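Local coordinates for protein dihydrodipicolinate synthase (Bacteroides thetaiotaomicron, PDB 4XKY) that probably catalyses Schiff-base aldol chemistry on pyruvate, as in the DapA family that includes dihydrodipicolinate synthases and N-acetylneuraminate lyases, at residues L74-T83 with A100-Y110; I85-A95 with F121-L131. One frame throughout, in Å; residues are numbered along the deposited sequence.

Contact 1 (L74-T83 with A100-Y110)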
# COMPACT_ATOMS: atom_id res chain seq x y z
N LEU A 74 -9.73 -12.40 37.83
CA LEU A 74 -8.82 -12.46 36.69
C LEU A 74 -8.37 -11.04 36.31
O LEU A 74 -9.18 -10.15 36.35
CB LEU A 74 -9.60 -13.01 35.50
CG LEU A 74 -8.96 -14.05 34.61
CD1 LEU A 74 -8.28 -15.08 35.48
CD2 LEU A 74 -10.02 -14.71 33.74
N PRO A 75 -7.12 -10.84 35.91
CA PRO A 75 -6.75 -9.52 35.40
C PRO A 75 -7.62 -9.08 34.19
O PRO A 75 -7.91 -9.87 33.29
CB PRO A 75 -5.29 -9.68 34.95
CG PRO A 75 -4.81 -10.93 35.60
CD PRO A 75 -5.99 -11.79 35.87
N VAL A 76 -8.06 -7.82 34.24
CA VAL A 76 -8.70 -7.17 33.12
C VAL A 76 -7.79 -6.14 32.44
O VAL A 76 -7.29 -5.20 33.05
CB VAL A 76 -10.00 -6.52 33.57
CG1 VAL A 76 -10.70 -5.90 32.38
CG2 VAL A 76 -10.91 -7.57 34.22
N LEU A 77 -7.58 -6.35 31.14
CA LEU A 77 -6.84 -5.44 30.27
C LEU A 77 -7.81 -4.70 29.38
O LEU A 77 -8.70 -5.30 28.79
CB LEU A 77 -5.87 -6.23 29.36
CG LEU A 77 -4.52 -6.65 29.94
CD1 LEU A 77 -4.69 -7.47 31.19
CD2 LEU A 77 -3.68 -7.43 28.93
N VAL A 78 -7.61 -3.40 29.24
CA VAL A 78 -8.53 -2.55 28.51
C VAL A 78 -7.78 -1.87 27.38
O VAL A 78 -6.80 -1.16 27.62
CB VAL A 78 -9.14 -1.46 29.42
CG1 VAL A 78 -10.02 -0.51 28.62
CG2 VAL A 78 -9.97 -2.10 30.54
N CYS A 79 -8.28 -2.04 26.16
CA CYS A 79 -7.76 -1.28 25.03
C CYS A 79 -8.28 0.15 25.11
O CYS A 79 -9.49 0.40 25.14
CB CYS A 79 -8.17 -1.91 23.70
SG CYS A 79 -7.23 -1.29 22.28
N ILE A 80 -7.33 1.08 25.18
CA ILE A 80 -7.64 2.50 25.26
C ILE A 80 -7.31 3.29 23.97
O ILE A 80 -7.44 4.51 23.97
CB ILE A 80 -6.91 3.18 26.44
CG1 ILE A 80 -5.39 3.05 26.30
CG2 ILE A 80 -7.36 2.60 27.77
CD1 ILE A 80 -4.61 4.05 27.15
N SER A 81 -6.88 2.61 22.91
CA SER A 81 -6.51 3.30 21.65
C SER A 81 -7.70 4.11 21.13
O SER A 81 -8.83 3.67 21.20
CB SER A 81 -6.05 2.34 20.53
OG SER A 81 -5.13 1.36 20.99
N ASP A 82 -7.40 5.31 20.65
CA ASP A 82 -8.42 6.22 20.17
C ASP A 82 -7.67 7.24 19.34
O ASP A 82 -6.50 7.48 19.59
CB ASP A 82 -9.14 6.93 21.31
CG ASP A 82 -10.47 7.54 20.87
OD1 ASP A 82 -10.48 8.61 20.22
OD2 ASP A 82 -11.50 6.92 21.16
N THR A 83 -8.34 7.85 18.38
CA THR A 83 -7.67 8.87 17.59
C THR A 83 -7.42 10.10 18.46
O THR A 83 -6.50 10.86 18.19
CB THR A 83 -8.49 9.26 16.35
OG1 THR A 83 -9.77 9.74 16.77
CG2 THR A 83 -8.70 8.05 15.45
N ALA A 100 -9.74 -2.27 36.70
CA ALA A 100 -8.97 -2.99 35.66
C ALA A 100 -7.52 -2.99 36.10
O ALA A 100 -7.14 -2.19 36.94
CB ALA A 100 -9.11 -2.32 34.30
N ASP A 101 -6.72 -3.87 35.50
CA ASP A 101 -5.32 -4.04 35.88
C ASP A 101 -4.31 -3.45 34.92
O ASP A 101 -3.17 -3.17 35.30
CB ASP A 101 -5.06 -5.52 36.04
CG ASP A 101 -6.00 -6.16 37.05
OD1 ASP A 101 -7.15 -6.54 36.68
OD2 ASP A 101 -5.58 -6.25 38.21
N ALA A 102 -4.69 -3.27 33.67
CA ALA A 102 -3.76 -2.74 32.72
C ALA A 102 -4.51 -2.17 31.54
O ALA A 102 -5.67 -2.49 31.32
CB ALA A 102 -2.79 -3.82 32.27
N VAL A 103 -3.81 -1.33 30.77
CA VAL A 103 -4.33 -0.77 29.56
C VAL A 103 -3.44 -1.19 28.39
O VAL A 103 -2.26 -1.54 28.59
CB VAL A 103 -4.49 0.76 29.66
CG1 VAL A 103 -5.55 1.09 30.70
CG2 VAL A 103 -3.15 1.45 29.99
N VAL A 104 -4.03 -1.18 27.20
CA VAL A 104 -3.37 -1.64 25.98
C VAL A 104 -3.51 -0.50 24.98
O VAL A 104 -4.60 0.05 24.82
CB VAL A 104 -4.06 -2.90 25.44
CG1 VAL A 104 -3.32 -3.46 24.23
CG2 VAL A 104 -4.14 -3.95 26.53
N SER A 105 -2.43 -0.11 24.33
CA SER A 105 -2.46 1.09 23.52
C SER A 105 -1.64 0.97 22.24
O SER A 105 -0.47 0.57 22.28
CB SER A 105 -1.89 2.24 24.33
OG SER A 105 -1.43 3.26 23.48
N ALA A 106 -2.24 1.37 21.13
CA ALA A 106 -1.54 1.58 19.87
C ALA A 106 -1.59 3.06 19.56
O ALA A 106 -2.58 3.72 19.86
CB ALA A 106 -2.21 0.81 18.74
N PRO A 107 -0.54 3.59 18.94
CA PRO A 107 -0.65 4.98 18.53
C PRO A 107 -1.65 5.11 17.39
O PRO A 107 -1.86 4.15 16.63
CB PRO A 107 0.77 5.33 18.07
CG PRO A 107 1.34 4.02 17.61
CD PRO A 107 0.64 2.92 18.37
N PRO A 108 -2.31 6.27 17.28
CA PRO A 108 -3.35 6.45 16.28
C PRO A 108 -2.79 6.31 14.87
O PRO A 108 -1.63 6.66 14.65
CB PRO A 108 -3.81 7.89 16.54
CG PRO A 108 -2.62 8.56 17.12
CD PRO A 108 -2.01 7.51 18.00
N TYR A 109 -3.57 5.79 13.93
CA TYR A 109 -3.01 5.41 12.61
C TYR A 109 -2.27 6.53 11.88
O TYR A 109 -1.21 6.29 11.31
CB TYR A 109 -4.08 4.79 11.69
CG TYR A 109 -5.08 5.74 11.06
CD1 TYR A 109 -4.89 6.21 9.76
CD2 TYR A 109 -6.23 6.13 11.74
CE1 TYR A 109 -5.80 7.06 9.16
CE2 TYR A 109 -7.15 6.99 11.15
CZ TYR A 109 -6.93 7.45 9.86
OH TYR A 109 -7.84 8.29 9.27
N TYR A 110 -2.80 7.74 11.93
CA TYR A 110 -2.24 8.85 11.17
C TYR A 110 -0.87 9.27 11.68
O TYR A 110 -0.07 9.83 10.93
CB TYR A 110 -3.19 10.06 11.19
CG TYR A 110 -3.60 10.52 12.57
CD1 TYR A 110 -4.81 10.11 13.14
CD2 TYR A 110 -2.78 11.35 13.31
CE1 TYR A 110 -5.18 10.52 14.41
CE2 TYR A 110 -3.13 11.77 14.58
CZ TYR A 110 -4.32 11.36 15.13
OH TYR A 110 -4.61 11.82 16.40
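S81 and A106 meet just beyond the C-terminal ends of their strands, where A106 N donates to S81 OG at 2.9 Å in a nearly straight bond (164°). With chi1 at -46°, OG stays beside the serine's own backbone N and also hydrogen-bonds the hydroxyl of Y136, the predicted proton donor/acceptor; a small hydroxyl suits this double task. Further on, the Y110 hydroxyl reaches T83 O at 2.8 Å, in the carbonyl plane. Behind these loops, strands 76-79 and 102-105 pair in parallel, V78 N bonding A102 O, V104 N bonding V78 O and I80 N bonding V104 O. At the entry end, the short D101 side chain folds back beside its own backbone N, and V76 N donates to the anti side of OD1 at 2.9 Å, while V76 O accepts from both D101 N and A102 N. Apolar residues pack along the strands: just past strand 76-79, I80 CG2 lies 3.8 Å from V103 CG1. L77 CB meets V104 CG2 beside F43, and the V104 side chain lies near K164, the predicted Schiff-base lysine. Such parallel neighbours, joined through helix 85-97, form a beta-alpha-beta unit of the TIM barrel, whose C-terminal strand ends border the active site.

Contact 2 (I85-A95 with F121-L131)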
# COMPACT_ATOMS: atom_id res chain seq x y z
N ILE A 85 -6.23 11.56 22.05
CA ILE A 85 -5.50 11.23 23.26
C ILE A 85 -6.30 11.61 24.49
O ILE A 85 -6.29 10.87 25.46
CB ILE A 85 -4.09 11.84 23.28
CG1 ILE A 85 -3.24 11.13 22.22
CG2 ILE A 85 -3.44 11.70 24.67
CD1 ILE A 85 -1.93 11.82 21.91
N VAL A 86 -7.03 12.72 24.45
CA VAL A 86 -7.89 13.07 25.56
C VAL A 86 -8.87 11.91 25.83
O VAL A 86 -9.02 11.50 26.96
CB VAL A 86 -8.64 14.40 25.33
CG1 VAL A 86 -9.79 14.54 26.32
CG2 VAL A 86 -7.67 15.57 25.46
N GLU A 87 -9.52 11.38 24.79
CA GLU A 87 -10.47 10.28 24.96
C GLU A 87 -9.80 9.00 25.45
O GLU A 87 -10.32 8.28 26.31
CB GLU A 87 -11.22 10.00 23.64
CG GLU A 87 -12.06 11.16 23.11
CD GLU A 87 -13.08 11.68 24.10
OE1 GLU A 87 -13.40 10.96 25.05
OE2 GLU A 87 -13.53 12.84 23.93
N SER A 88 -8.61 8.72 24.92
CA SER A 88 -7.84 7.58 25.36
C SER A 88 -7.51 7.63 26.88
O SER A 88 -7.72 6.65 27.62
CB SER A 88 -6.60 7.44 24.49
OG SER A 88 -5.81 6.36 24.93
N VAL A 89 -7.02 8.78 27.35
CA VAL A 89 -6.70 8.95 28.75
C VAL A 89 -7.97 8.79 29.60
O VAL A 89 -7.95 8.15 30.64
CB VAL A 89 -5.99 10.30 29.01
CG1 VAL A 89 -5.91 10.60 30.51
CG2 VAL A 89 -4.60 10.29 28.37
N ASN A 90 -9.10 9.33 29.13
CA ASN A 90 -10.35 9.19 29.86
C ASN A 90 -10.76 7.71 30.02
O ASN A 90 -11.25 7.32 31.08
CB ASN A 90 -11.44 10.02 29.16
CG ASN A 90 -12.79 9.90 29.85
OD1 ASN A 90 -13.00 10.46 30.92
ND2 ASN A 90 -13.70 9.15 29.24
N LEU A 91 -10.54 6.88 29.00
CA LEU A 91 -10.89 5.47 29.12
C LEU A 91 -9.98 4.78 30.10
O LEU A 91 -10.45 3.90 30.86
CB LEU A 91 -10.82 4.73 27.79
CG LEU A 91 -11.86 5.09 26.74
CD1 LEU A 91 -11.60 4.28 25.48
CD2 LEU A 91 -13.28 4.85 27.24
N ALA A 92 -8.69 5.13 30.07
CA ALA A 92 -7.73 4.60 31.04
C ALA A 92 -8.15 4.92 32.47
O ALA A 92 -8.13 4.04 33.31
CB ALA A 92 -6.33 5.12 30.79
N CYS A 93 -8.52 6.17 32.76
CA CYS A 93 -8.98 6.54 34.12
C CYS A 93 -10.25 5.80 34.55
O CYS A 93 -10.38 5.39 35.70
CB CYS A 93 -9.18 8.05 34.23
SG CYS A 93 -7.61 8.91 33.96
N LEU A 94 -11.17 5.62 33.61
CA LEU A 94 -12.37 4.87 33.85
C LEU A 94 -12.01 3.42 34.18
O LEU A 94 -12.46 2.87 35.18
CB LEU A 94 -13.27 4.92 32.62
CG LEU A 94 -14.51 4.04 32.79
CD1 LEU A 94 -15.56 4.82 33.57
CD2 LEU A 94 -15.07 3.56 31.47
N ALA A 95 -11.17 2.82 33.34
CA ALA A 95 -10.61 1.50 33.62
C ALA A 95 -10.03 1.41 35.03
O ALA A 95 -10.39 0.49 35.78
CB ALA A 95 -9.56 1.12 32.58
N PHE A 121 5.67 9.84 21.57
CA PHE A 121 4.26 9.60 21.82
C PHE A 121 4.06 8.95 23.17
O PHE A 121 3.29 9.42 23.99
CB PHE A 121 3.64 8.72 20.74
CG PHE A 121 2.21 8.41 20.99
CD1 PHE A 121 1.22 9.26 20.55
CD2 PHE A 121 1.84 7.30 21.72
CE1 PHE A 121 -0.11 9.00 20.80
CE2 PHE A 121 0.52 7.03 21.99
CZ PHE A 121 -0.47 7.89 21.53
N TYR A 122 4.75 7.84 23.40
CA TYR A 122 4.66 7.12 24.66
C TYR A 122 5.25 7.85 25.83
O TYR A 122 4.74 7.75 26.94
CB TYR A 122 5.21 5.71 24.50
CG TYR A 122 4.19 4.92 23.76
CD1 TYR A 122 3.01 4.55 24.40
CD2 TYR A 122 4.34 4.63 22.43
CE1 TYR A 122 2.02 3.88 23.72
CE2 TYR A 122 3.35 3.94 21.74
CZ TYR A 122 2.19 3.58 22.39
OH TYR A 122 1.19 2.90 21.72
N GLU A 123 6.31 8.63 25.58
CA GLU A 123 6.87 9.46 26.65
C GLU A 123 5.88 10.51 27.16
O GLU A 123 5.82 10.76 28.35
CB GLU A 123 8.20 10.11 26.24
CG GLU A 123 9.39 9.17 26.46
CD GLU A 123 10.72 9.71 25.95
OE1 GLU A 123 10.84 10.94 25.71
OE2 GLU A 123 11.65 8.90 25.78
N HIS A 124 5.11 11.11 26.27
CA HIS A 124 4.05 12.04 26.68
C HIS A 124 2.81 11.32 27.24
O HIS A 124 2.10 11.87 28.10
CB HIS A 124 3.61 12.92 25.51
CG HIS A 124 4.71 13.79 24.95
ND1 HIS A 124 5.71 14.33 25.73
CD2 HIS A 124 4.92 14.24 23.70
CE1 HIS A 124 6.51 15.06 24.97
NE2 HIS A 124 6.06 15.02 23.73
N LEU A 125 2.52 10.11 26.75
CA LEU A 125 1.32 9.41 27.19
C LEU A 125 1.49 8.88 28.62
O LEU A 125 0.59 9.02 29.46
CB LEU A 125 0.93 8.27 26.23
CG LEU A 125 -0.32 7.47 26.62
CD1 LEU A 125 -1.57 8.34 26.63
CD2 LEU A 125 -0.52 6.26 25.71
N LEU A 126 2.65 8.28 28.89
CA LEU A 126 2.85 7.48 30.11
C LEU A 126 2.56 8.20 31.42
O LEU A 126 1.86 7.66 32.26
CB LEU A 126 4.25 6.84 30.13
CG LEU A 126 4.34 5.60 29.21
CD1 LEU A 126 5.79 5.26 28.92
CD2 LEU A 126 3.64 4.40 29.82
N PRO A 127 3.05 9.45 31.60
CA PRO A 127 2.73 10.14 32.87
C PRO A 127 1.23 10.35 33.11
O PRO A 127 0.82 10.59 34.24
CB PRO A 127 3.42 11.51 32.71
CG PRO A 127 4.48 11.30 31.68
CD PRO A 127 3.97 10.23 30.75
N GLN A 128 0.43 10.27 32.06
CA GLN A 128 -1.00 10.52 32.16
C GLN A 128 -1.82 9.29 32.50
O GLN A 128 -3.01 9.40 32.73
CB GLN A 128 -1.54 11.08 30.84
CG GLN A 128 -0.77 12.27 30.29
CD GLN A 128 -1.44 12.85 29.08
OE1 GLN A 128 -2.60 13.26 29.15
NE2 GLN A 128 -0.74 12.88 27.95
N LEU A 129 -1.21 8.10 32.48
CA LEU A 129 -1.96 6.84 32.65
C LEU A 129 -1.87 6.34 34.08
O LEU A 129 -0.82 6.39 34.67
CB LEU A 129 -1.38 5.75 31.76
CG LEU A 129 -1.30 6.04 30.27
CD1 LEU A 129 -0.72 4.84 29.56
CD2 LEU A 129 -2.68 6.37 29.74
N PRO A 130 -2.97 5.83 34.65
CA PRO A 130 -2.96 5.34 36.03
C PRO A 130 -2.77 3.82 36.17
O PRO A 130 -2.91 3.30 37.26
CB PRO A 130 -4.34 5.75 36.52
CG PRO A 130 -5.19 5.52 35.32
CD PRO A 130 -4.35 5.95 34.14
N LEU A 131 -2.47 3.12 35.07
CA LEU A 131 -2.26 1.68 35.09
C LEU A 131 -1.07 1.29 34.20
O LEU A 131 -0.70 2.06 33.30
CB LEU A 131 -3.52 0.96 34.58
CG LEU A 131 -4.79 1.05 35.44
CD1 LEU A 131 -5.99 0.52 34.68
CD2 LEU A 131 -4.67 0.35 36.79
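I85 and F121 extend toward each other from opposite directions, and the end of the isoleucine, CD1, comes to 3.5 Å from F121 CE1, meeting the ring obliquely. The phenylalanine reaches this far because its CG stands anti to the backbone N (chi1 178°), carrying the ring across from a helix whose axis is distant. At its other side the F121 ring turns an edge to the face of Y122, with CD2 over the centre of that ring. One turn on from I85, V89 points its CG2 branch between two partners. V89 CG2 passes L125 CD1 at 4.0 Å, the two side chains running in opposite senses. The Q128 side chain crosses V89 at about a right angle and brings OE1 to 3.7 Å from V89 CG2. The amide of Q128 is held by a bond back along its own chain: NE2 donates to H124 O at 3.0 Å in an almost linear bond (175°) that lies in the amide plane, although it approaches the histidine carbonyl from above its plane. Helices 85-97 and 115-125 are successive outer helices of the barrel, and at 12.7 Å between the axes of their segments here, side chains and the loop after the second helix must bridge the gap. That loop comes closer where small residues admit it. A92 CB touches L129 CD2 at 4.0 Å, while P130 CD rests on that alanine methyl, A92 CB, and P130 CG lies 3.9 Å from A92 O. Leucine and proline suit this edge, offering apolar surface that asks for no polar partner. Both A92 and L131 also rest on V103 of strand 102-105, and L131 extends CD1 to within 4.2 Å of A95 CB, where an alanine leaves room for the branched tip.

From the N-terminal side, the chain runs through strand 76-79, helix 85-97, strand 102-105 and helix 115-125, two successive strand-helix pairs of the barrel. Contact 1 closes a loop of 16 residues, mostly helix 85-97, by setting the two strands side by side. Contact 2 closes a longer loop of 25 residues, which contains strand 102-105, by joining the outer helices. Because their segments alternate, the two closures cross. They also touch directly: S88 OG probably hydrogen-bonds I80 O at 2.6 Å, and Y122 OH probably does the same with S105 O at 2.9 Å. Helix 85-97 is thus tied to the turn just after strand 76-79, and helix 115-125 to the end of strand 102-105, linking the inner sheet to the outer layer.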